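Local atomic coordinates of vacuolar protein sorting-associated protein VTA1 (PDB entry 2RKK), a protein that probably acts in multivesicular body sorting on endosomes, where it is thought to assist the late ESCRT machinery that carries membrane cargo toward the vacuole. Residues A[106-110]-A[154-158]; A[8-12]-A[123-127]. All coordinates share one frame; numbering follows the deposited sequence.

Contact 1: A[106-110]-A[154-158]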
ATOM      1  N   LEU A 106      -7.519  -4.868  16.943  1.00 79.97           N
ATOM      2  CA  LEU A 106      -8.344  -5.681  17.841  1.00 80.41           C
ATOM      3  C   LEU A 106      -7.550  -5.967  19.099  1.00 82.65           C
ATOM      4  O   LEU A 106      -8.049  -5.852  20.223  1.00 83.08           O
ATOM      5  CB  LEU A 106      -8.727  -7.005  17.194  1.00 76.01           C
ATOM      6  CG  LEU A 106      -9.864  -6.976  16.187  1.00 72.77           C
ATOM      7  CD1 LEU A 106     -10.182  -8.407  15.787  1.00 70.04           C
ATOM      8  CD2 LEU A 106     -11.082  -6.307  16.791  1.00 69.26           C
ATOM      9  N   LYS A 107      -6.302  -6.358  18.886  1.00 83.98           N
ATOM     10  CA  LYS A 107      -5.410  -6.649  19.981  1.00 85.13           C
ATOM     11  C   LYS A 107      -5.258  -5.421  20.851  1.00 86.02           C
ATOM     12  O   LYS A 107      -5.252  -5.529  22.072  1.00 88.19           O
ATOM     13  CB  LYS A 107      -4.046  -7.097  19.457  1.00 84.76           C
ATOM     14  CG  LYS A 107      -3.975  -8.592  19.186  1.00 86.27           C
ATOM     15  CD  LYS A 107      -2.772  -8.948  18.340  1.00 88.31           C
ATOM     16  CE  LYS A 107      -2.988  -8.462  16.902  1.00 90.17           C
ATOM     17  NZ  LYS A 107      -1.873  -8.819  15.964  1.00 90.63           N
ATOM     18  N   GLN A 108      -5.144  -4.249  20.241  1.00 86.68           N
ATOM     19  CA  GLN A 108      -4.998  -3.035  21.026  1.00 88.09           C
ATOM     20  C   GLN A 108      -6.214  -2.893  21.948  1.00 89.50           C
ATOM     21  O   GLN A 108      -6.074  -2.467  23.093  1.00 91.36           O
ATOM     22  CB  GLN A 108      -4.857  -1.811  20.104  1.00 88.24           C
ATOM     23  CG  GLN A 108      -4.419  -0.509  20.798  1.00 88.62           C
ATOM     24  CD  GLN A 108      -4.295   0.663  19.816  1.00 90.17           C
ATOM     25  OE1 GLN A 108      -3.941   0.461  18.651  1.00 92.03           O
ATOM     26  NE2 GLN A 108      -4.580   1.886  20.281  1.00 89.03           N
ATOM     27  N   LEU A 109      -7.399  -3.275  21.471  1.00 90.08           N
ATOM     28  CA  LEU A 109      -8.609  -3.171  22.298  1.00 89.38           C
ATOM     29  C   LEU A 109      -8.516  -4.054  23.540  1.00 90.12           C
ATOM     30  O   LEU A 109      -9.184  -3.818  24.542  1.00 89.85           O
ATOM     31  CB  LEU A 109      -9.862  -3.547  21.486  1.00 86.56           C
ATOM     32  CG  LEU A 109     -10.402  -2.503  20.512  1.00 82.90           C
ATOM     33  CD1 LEU A 109     -11.538  -3.085  19.719  1.00 82.15           C
ATOM     34  CD2 LEU A 109     -10.863  -1.275  21.275  1.00 82.12           C
ATOM     35  N   LYS A 110      -7.670  -5.068  23.467  1.00 92.53           N
ATOM     36  CA  LYS A 110      -7.499  -5.975  24.577  1.00 95.84           C
ATOM     37  C   LYS A 110      -6.408  -5.471  25.525  1.00 98.08           C
ATOM     38  O   LYS A 110      -6.689  -5.129  26.668  1.00 99.46           O
ATOM     39  CB  LYS A 110      -7.155  -7.360  24.041  1.00 96.00           C
ATOM     40  CG  LYS A 110      -8.151  -7.828  22.990  1.00 98.87           C
ATOM     41  CD  LYS A 110      -9.568  -7.944  23.566  1.00100.03           C
ATOM     42  CE  LYS A 110     -10.664  -7.557  22.544  1.00100.24           C
ATOM     43  NZ  LYS A 110     -10.508  -8.142  21.166  1.00 97.97           N
ATOM     44  N   TYR A 154     -18.498  -4.636  14.905  1.00 62.27           N
ATOM     45  CA  TYR A 154     -17.595  -4.834  16.028  1.00 61.29           C
ATOM     46  C   TYR A 154     -16.918  -3.503  16.362  1.00 62.48           C
ATOM     47  O   TYR A 154     -16.779  -3.151  17.529  1.00 62.83           O
ATOM     48  CB  TYR A 154     -16.552  -5.875  15.650  1.00 59.28           C
ATOM     49  CG  TYR A 154     -15.778  -6.484  16.792  1.00 57.62           C
ATOM     50  CD1 TYR A 154     -16.109  -7.731  17.299  1.00 57.82           C
ATOM     51  CD2 TYR A 154     -14.662  -5.850  17.311  1.00 59.79           C
ATOM     52  CE1 TYR A 154     -15.332  -8.335  18.287  1.00 57.76           C
ATOM     53  CE2 TYR A 154     -13.880  -6.438  18.299  1.00 59.06           C
ATOM     54  CZ  TYR A 154     -14.219  -7.678  18.777  1.00 59.63           C
ATOM     55  OH  TYR A 154     -13.416  -8.272  19.728  1.00 60.95           O
ATOM     56  N   CYS A 155     -16.513  -2.759  15.333  1.00 64.19           N
ATOM     57  CA  CYS A 155     -15.854  -1.464  15.519  1.00 64.81           C
ATOM     58  C   CYS A 155     -16.803  -0.500  16.199  1.00 66.85           C
ATOM     59  O   CYS A 155     -16.485   0.082  17.242  1.00 67.71           O
ATOM     60  CB  CYS A 155     -15.426  -0.888  14.176  1.00 63.53           C
ATOM     61  SG  CYS A 155     -14.033  -1.763  13.431  1.00 63.22           S
ATOM     62  N   LYS A 156     -17.976  -0.342  15.598  1.00 68.37           N
ATOM     63  CA  LYS A 156     -19.004   0.548  16.126  1.00 68.98           C
ATOM     64  C   LYS A 156     -19.391   0.197  17.571  1.00 68.82           C
ATOM     65  O   LYS A 156     -19.824   1.065  18.319  1.00 69.53           O
ATOM     66  CB  LYS A 156     -20.239   0.506  15.216  1.00 69.00           C
ATOM     67  CG  LYS A 156     -19.942   0.819  13.749  1.00 71.46           C
ATOM     68  CD  LYS A 156     -21.204   0.819  12.903  1.00 73.74           C
ATOM     69  CE  LYS A 156     -21.823   2.211  12.785  1.00 74.82           C
ATOM     70  NZ  LYS A 156     -21.049   3.075  11.839  1.00 74.18           N
ATOM     71  N   ILE A 157     -19.220  -1.061  17.968  1.00 68.28           N
ATOM     72  CA  ILE A 157     -19.560  -1.466  19.327  1.00 68.89           C
ATOM     73  C   ILE A 157     -18.518  -0.986  20.327  1.00 70.83           C
ATOM     74  O   ILE A 157     -18.855  -0.297  21.289  1.00 71.84           O
ATOM     75  CB  ILE A 157     -19.693  -3.010  19.453  1.00 67.61           C
ATOM     76  CG1 ILE A 157     -20.982  -3.460  18.760  1.00 64.37           C
ATOM     77  CG2 ILE A 157     -19.687  -3.442  20.925  1.00 64.16           C
ATOM     78  CD1 ILE A 157     -21.183  -4.930  18.752  1.00 62.66           C
ATOM     79  N   TYR A 158     -17.257  -1.358  20.112  1.00 72.08           N
ATOM     80  CA  TYR A 158     -16.185  -0.940  21.011  1.00 73.15           C
ATOM     81  C   TYR A 158     -15.966   0.552  20.936  1.00 73.54           C
ATOM     82  O   TYR A 158     -15.352   1.150  21.822  1.00 73.90           O
ATOM     83  CB  TYR A 158     -14.883  -1.660  20.680  1.00 73.32           C
ATOM     84  CG  TYR A 158     -14.753  -2.984  21.372  1.00 75.69           C
ATOM     85  CD1 TYR A 158     -15.127  -4.164  20.732  1.00 75.12           C
ATOM     86  CD2 TYR A 158     -14.251  -3.057  22.679  1.00 76.65           C
ATOM     87  CE1 TYR A 158     -15.000  -5.394  21.367  1.00 78.06           C
ATOM     88  CE2 TYR A 158     -14.120  -4.283  23.332  1.00 79.18           C
ATOM     89  CZ  TYR A 158     -14.496  -5.455  22.662  1.00 80.28           C
ATOM     90  OH  TYR A 158     -14.347  -6.691  23.259  1.00 82.62           O
TER
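L109 meets Y158 where helices 87-110 and 142-163 run nearly alongside each other, and the pair illustrates how large side chains bridge a wide helix spacing. The segment axes come no closer than 12.2 Å, at an angle of 25°, so tyrosine rings from one helix fill the gap to the leucines of the other. The close-packed part is apolar. L109 points at the opposite helix and sets its CD1 over one face of the Y158 ring, 4.0 Å from the centroid, in a CH-pi contact displaced toward the CG side of the ring. L109 is buried and also packs on L118 of helix 116-135. The same CD1 lies at the edge of the Y154 ring, 4.3 Å from CE2. L106 also lies beside this ring, though its modelled approach is too close to be trusted in detail. The solvent side is looser and polar. With CG anti to the backbone N (chi1 -164°), Y154 reaches out toward K110, whose exposed chain bends at its last three torsions. K110 NZ thereby donates to Y154 OH at 3.2 Å and, weakly, to L106 O in its own helix. Its CE passes Y158 OH at 3.9 Å, a contact of little more than proximity. Helices 87-110, 116-135 and 142-163 run up-down-up, helical packing in keeping with the MIT motif reported for this N-terminal domain.

Contact 2: A[8-12]-A[123-127]; sequences RVVAT and WCCID
R8 and D127 join helices 2-18 and 116-135 where their segments cross almost at right angles, an example of a salt bridge built into a partly buried helix crossing. Geometry is set by the arginine chain. From CB to CD it is extended, CG anti to the backbone N and CD continuing the line, and then it bends at chi3 (49°), bringing the NE edge round to the carboxylate. R8 NE gives its hydrogen to D127 OD2 at 3.0 Å, on the syn lone pair of that oxygen, and the two flat groups are only 8° from coplanar. The bond is not straight, the N-H pointing between the oxygens, and weaker bonds run to D127 OD1 from NE at 3.3 Å and from NH2 at 3.5 Å. Over one face of the guanidinium lies the six-membered ring of W123, CZ3 3.4 Å from R8 CZ, with R8 NH1 over the face of the indole and the planes tilted by 30°. A leucine in place of this arginine would probably leave the buried D127 carboxylate without its charged mate and the W123 ring without its flat neighbour.

Apolar groups close in beside the polar pair. V9 CG2 comes within 3.5 Å of D127 OD1, while V9 also packs on Y31 and A32 of helix 22-36. With T12 OG1 donating to R8 O at 2.9 Å, T12 CG2 is left facing C124, 3.8 Å from its SG; the R8 carbonyl also accepts the backbone N-H of T12. The nearly coplanar arginine probably offsets the cost of burying the D127 carboxylate and favours its ionised form.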
ATOM      1  N   ARG A   8     -15.808  12.686   6.713  1.00 70.37           N
ATOM      2  CA  ARG A   8     -14.842  11.884   7.466  1.00 68.96           C
ATOM      3  C   ARG A   8     -13.958  11.089   6.531  1.00 67.94           C
ATOM      4  O   ARG A   8     -12.729  11.091   6.665  1.00 67.73           O
ATOM      5  CB  ARG A   8     -15.523  10.904   8.426  1.00 67.59           C
ATOM      6  CG  ARG A   8     -14.512  10.045   9.184  1.00 67.34           C
ATOM      7  CD  ARG A   8     -15.182   9.043  10.097  1.00 68.92           C
ATOM      8  NE  ARG A   8     -16.214   8.326   9.373  1.00 71.30           N
ATOM      9  CZ  ARG A   8     -17.508   8.534   9.544  1.00 74.39           C
ATOM     10  NH1 ARG A   8     -17.930   9.421  10.430  1.00 76.24           N
ATOM     11  NH2 ARG A   8     -18.373   7.896   8.785  1.00 76.61           N
ATOM     12  N   VAL A   9     -14.607  10.395   5.599  1.00 66.51           N
ATOM     13  CA  VAL A   9     -13.921   9.583   4.610  1.00 63.14           C
ATOM     14  C   VAL A   9     -12.945  10.451   3.826  1.00 62.42           C
ATOM     15  O   VAL A   9     -11.745  10.178   3.792  1.00 62.25           O
ATOM     16  CB  VAL A   9     -14.938   8.924   3.654  1.00 61.24           C
ATOM     17  CG1 VAL A   9     -14.254   8.458   2.384  1.00 59.12           C
ATOM     18  CG2 VAL A   9     -15.601   7.755   4.362  1.00 60.11           C
ATOM     19  N   VAL A  10     -13.452  11.519   3.223  1.00 59.95           N
ATOM     20  CA  VAL A  10     -12.583  12.388   2.455  1.00 61.35           C
ATOM     21  C   VAL A  10     -11.378  12.871   3.262  1.00 61.46           C
ATOM     22  O   VAL A  10     -10.276  12.994   2.727  1.00 60.78           O
ATOM     23  CB  VAL A  10     -13.345  13.606   1.904  1.00 61.79           C
ATOM     24  CG1 VAL A  10     -12.396  14.507   1.136  1.00 59.88           C
ATOM     25  CG2 VAL A  10     -14.467  13.135   0.993  1.00 61.91           C
ATOM     26  N   ALA A  11     -11.586  13.149   4.545  1.00 62.61           N
ATOM     27  CA  ALA A  11     -10.491  13.588   5.414  1.00 64.00           C
ATOM     28  C   ALA A  11      -9.446  12.478   5.537  1.00 65.28           C
ATOM     29  O   ALA A  11      -8.245  12.720   5.414  1.00 65.69           O
ATOM     30  CB  ALA A  11     -11.022  13.940   6.783  1.00 62.82           C
ATOM     31  N   THR A  12      -9.919  11.257   5.774  1.00 66.21           N
ATOM     32  CA  THR A  12      -9.044  10.100   5.915  1.00 66.03           C
ATOM     33  C   THR A  12      -8.319   9.791   4.612  1.00 64.99           C
ATOM     34  O   THR A  12      -7.182   9.325   4.620  1.00 63.57           O
ATOM     35  CB  THR A  12      -9.834   8.849   6.309  1.00 66.72           C
ATOM     36  OG1 THR A  12     -10.704   9.151   7.406  1.00 69.62           O
ATOM     37  CG2 THR A  12      -8.883   7.733   6.710  1.00 66.88           C
ATOM     38  N   TRP A 123     -12.486   4.113  13.354  1.00 68.25           N
ATOM     39  CA  TRP A 123     -13.367   4.732  12.375  1.00 68.26           C
ATOM     40  C   TRP A 123     -12.779   4.533  10.993  1.00 66.88           C
ATOM     41  O   TRP A 123     -13.504   4.370  10.018  1.00 66.30           O
ATOM     42  CB  TRP A 123     -13.534   6.216  12.663  1.00 69.31           C
ATOM     43  CG  TRP A 123     -14.708   6.451  13.508  1.00 72.29           C
ATOM     44  CD1 TRP A 123     -14.727   6.761  14.844  1.00 73.03           C
ATOM     45  CD2 TRP A 123     -16.066   6.360  13.093  1.00 73.63           C
ATOM     46  NE1 TRP A 123     -16.024   6.870  15.284  1.00 72.11           N
ATOM     47  CE2 TRP A 123     -16.870   6.630  14.229  1.00 73.23           C
ATOM     48  CE3 TRP A 123     -16.692   6.075  11.868  1.00 74.23           C
ATOM     49  CZ2 TRP A 123     -18.264   6.628  14.178  1.00 73.25           C
ATOM     50  CZ3 TRP A 123     -18.083   6.071  11.815  1.00 74.27           C
ATOM     51  CH2 TRP A 123     -18.854   6.348  12.968  1.00 73.63           C
ATOM     52  N   CYS A 124     -11.454   4.545  10.920  1.00 65.24           N
ATOM     53  CA  CYS A 124     -10.772   4.350   9.656  1.00 63.84           C
ATOM     54  C   CYS A 124     -11.111   2.952   9.118  1.00 63.09           C
ATOM     55  O   CYS A 124     -11.364   2.778   7.921  1.00 61.22           O
ATOM     56  CB  CYS A 124      -9.265   4.508   9.863  1.00 63.54           C
ATOM     57  SG  CYS A 124      -8.264   4.344   8.388  1.00 66.28           S
ATOM     58  N   CYS A 125     -11.119   1.971  10.023  1.00 63.04           N
ATOM     59  CA  CYS A 125     -11.440   0.575   9.719  1.00 62.57           C
ATOM     60  C   CYS A 125     -12.878   0.476   9.213  1.00 62.32           C
ATOM     61  O   CYS A 125     -13.166  -0.212   8.228  1.00 63.77           O
ATOM     62  CB  CYS A 125     -11.288  -0.280  10.979  1.00 63.63           C
ATOM     63  SG  CYS A 125      -9.569  -0.618  11.448  1.00 68.41           S
ATOM     64  N   ILE A 126     -13.778   1.165   9.904  1.00 60.17           N
ATOM     65  CA  ILE A 126     -15.174   1.194   9.518  1.00 58.88           C
ATOM     66  C   ILE A 126     -15.291   1.788   8.094  1.00 59.45           C
ATOM     67  O   ILE A 126     -16.014   1.249   7.263  1.00 60.11           O
ATOM     68  CB  ILE A 126     -16.010   2.016  10.568  1.00 58.24           C
ATOM     69  CG1 ILE A 126     -16.044   1.231  11.886  1.00 56.62           C
ATOM     70  CG2 ILE A 126     -17.436   2.268  10.079  1.00 53.44           C
ATOM     71  CD1 ILE A 126     -16.738   1.940  13.038  1.00 59.97           C
ATOM     72  N   ASP A 127     -14.565   2.866   7.799  1.00 58.58           N
ATOM     73  CA  ASP A 127     -14.627   3.460   6.464  1.00 57.91           C
ATOM     74  C   ASP A 127     -13.965   2.588   5.390  1.00 56.81           C
ATOM     75  O   ASP A 127     -14.440   2.524   4.257  1.00 56.47           O
ATOM     76  CB  ASP A 127     -13.993   4.856   6.446  1.00 59.68           C
ATOM     77  CG  ASP A 127     -14.780   5.889   7.274  1.00 59.74           C
ATOM     78  OD1 ASP A 127     -16.028   5.878   7.237  1.00 58.12           O
ATOM     79  OD2 ASP A 127     -14.139   6.720   7.949  1.00 61.62           O
TER

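Overall arrangement
Contacts 1 and 2 lie about 16 Å apart, centre to centre, contact 1 at the surface and contact 2 near the middle of the chain. Their segments alternate in sequence: 8-12, 106-110, 123-127, then 154-158. No helix is common to both, yet they touch directly, since I126 of segment 123-127 packs on C155 and K156 of segment 154-158. Helix 116-135 therefore links the two: it follows helix 87-110 and precedes helix 142-163 in the chain, and meets the N-terminal helix 2-18 almost crosswise. Near-parallel packing at one end and transverse packing at the centre thus tie the first helix to the last three in one all-helical domain.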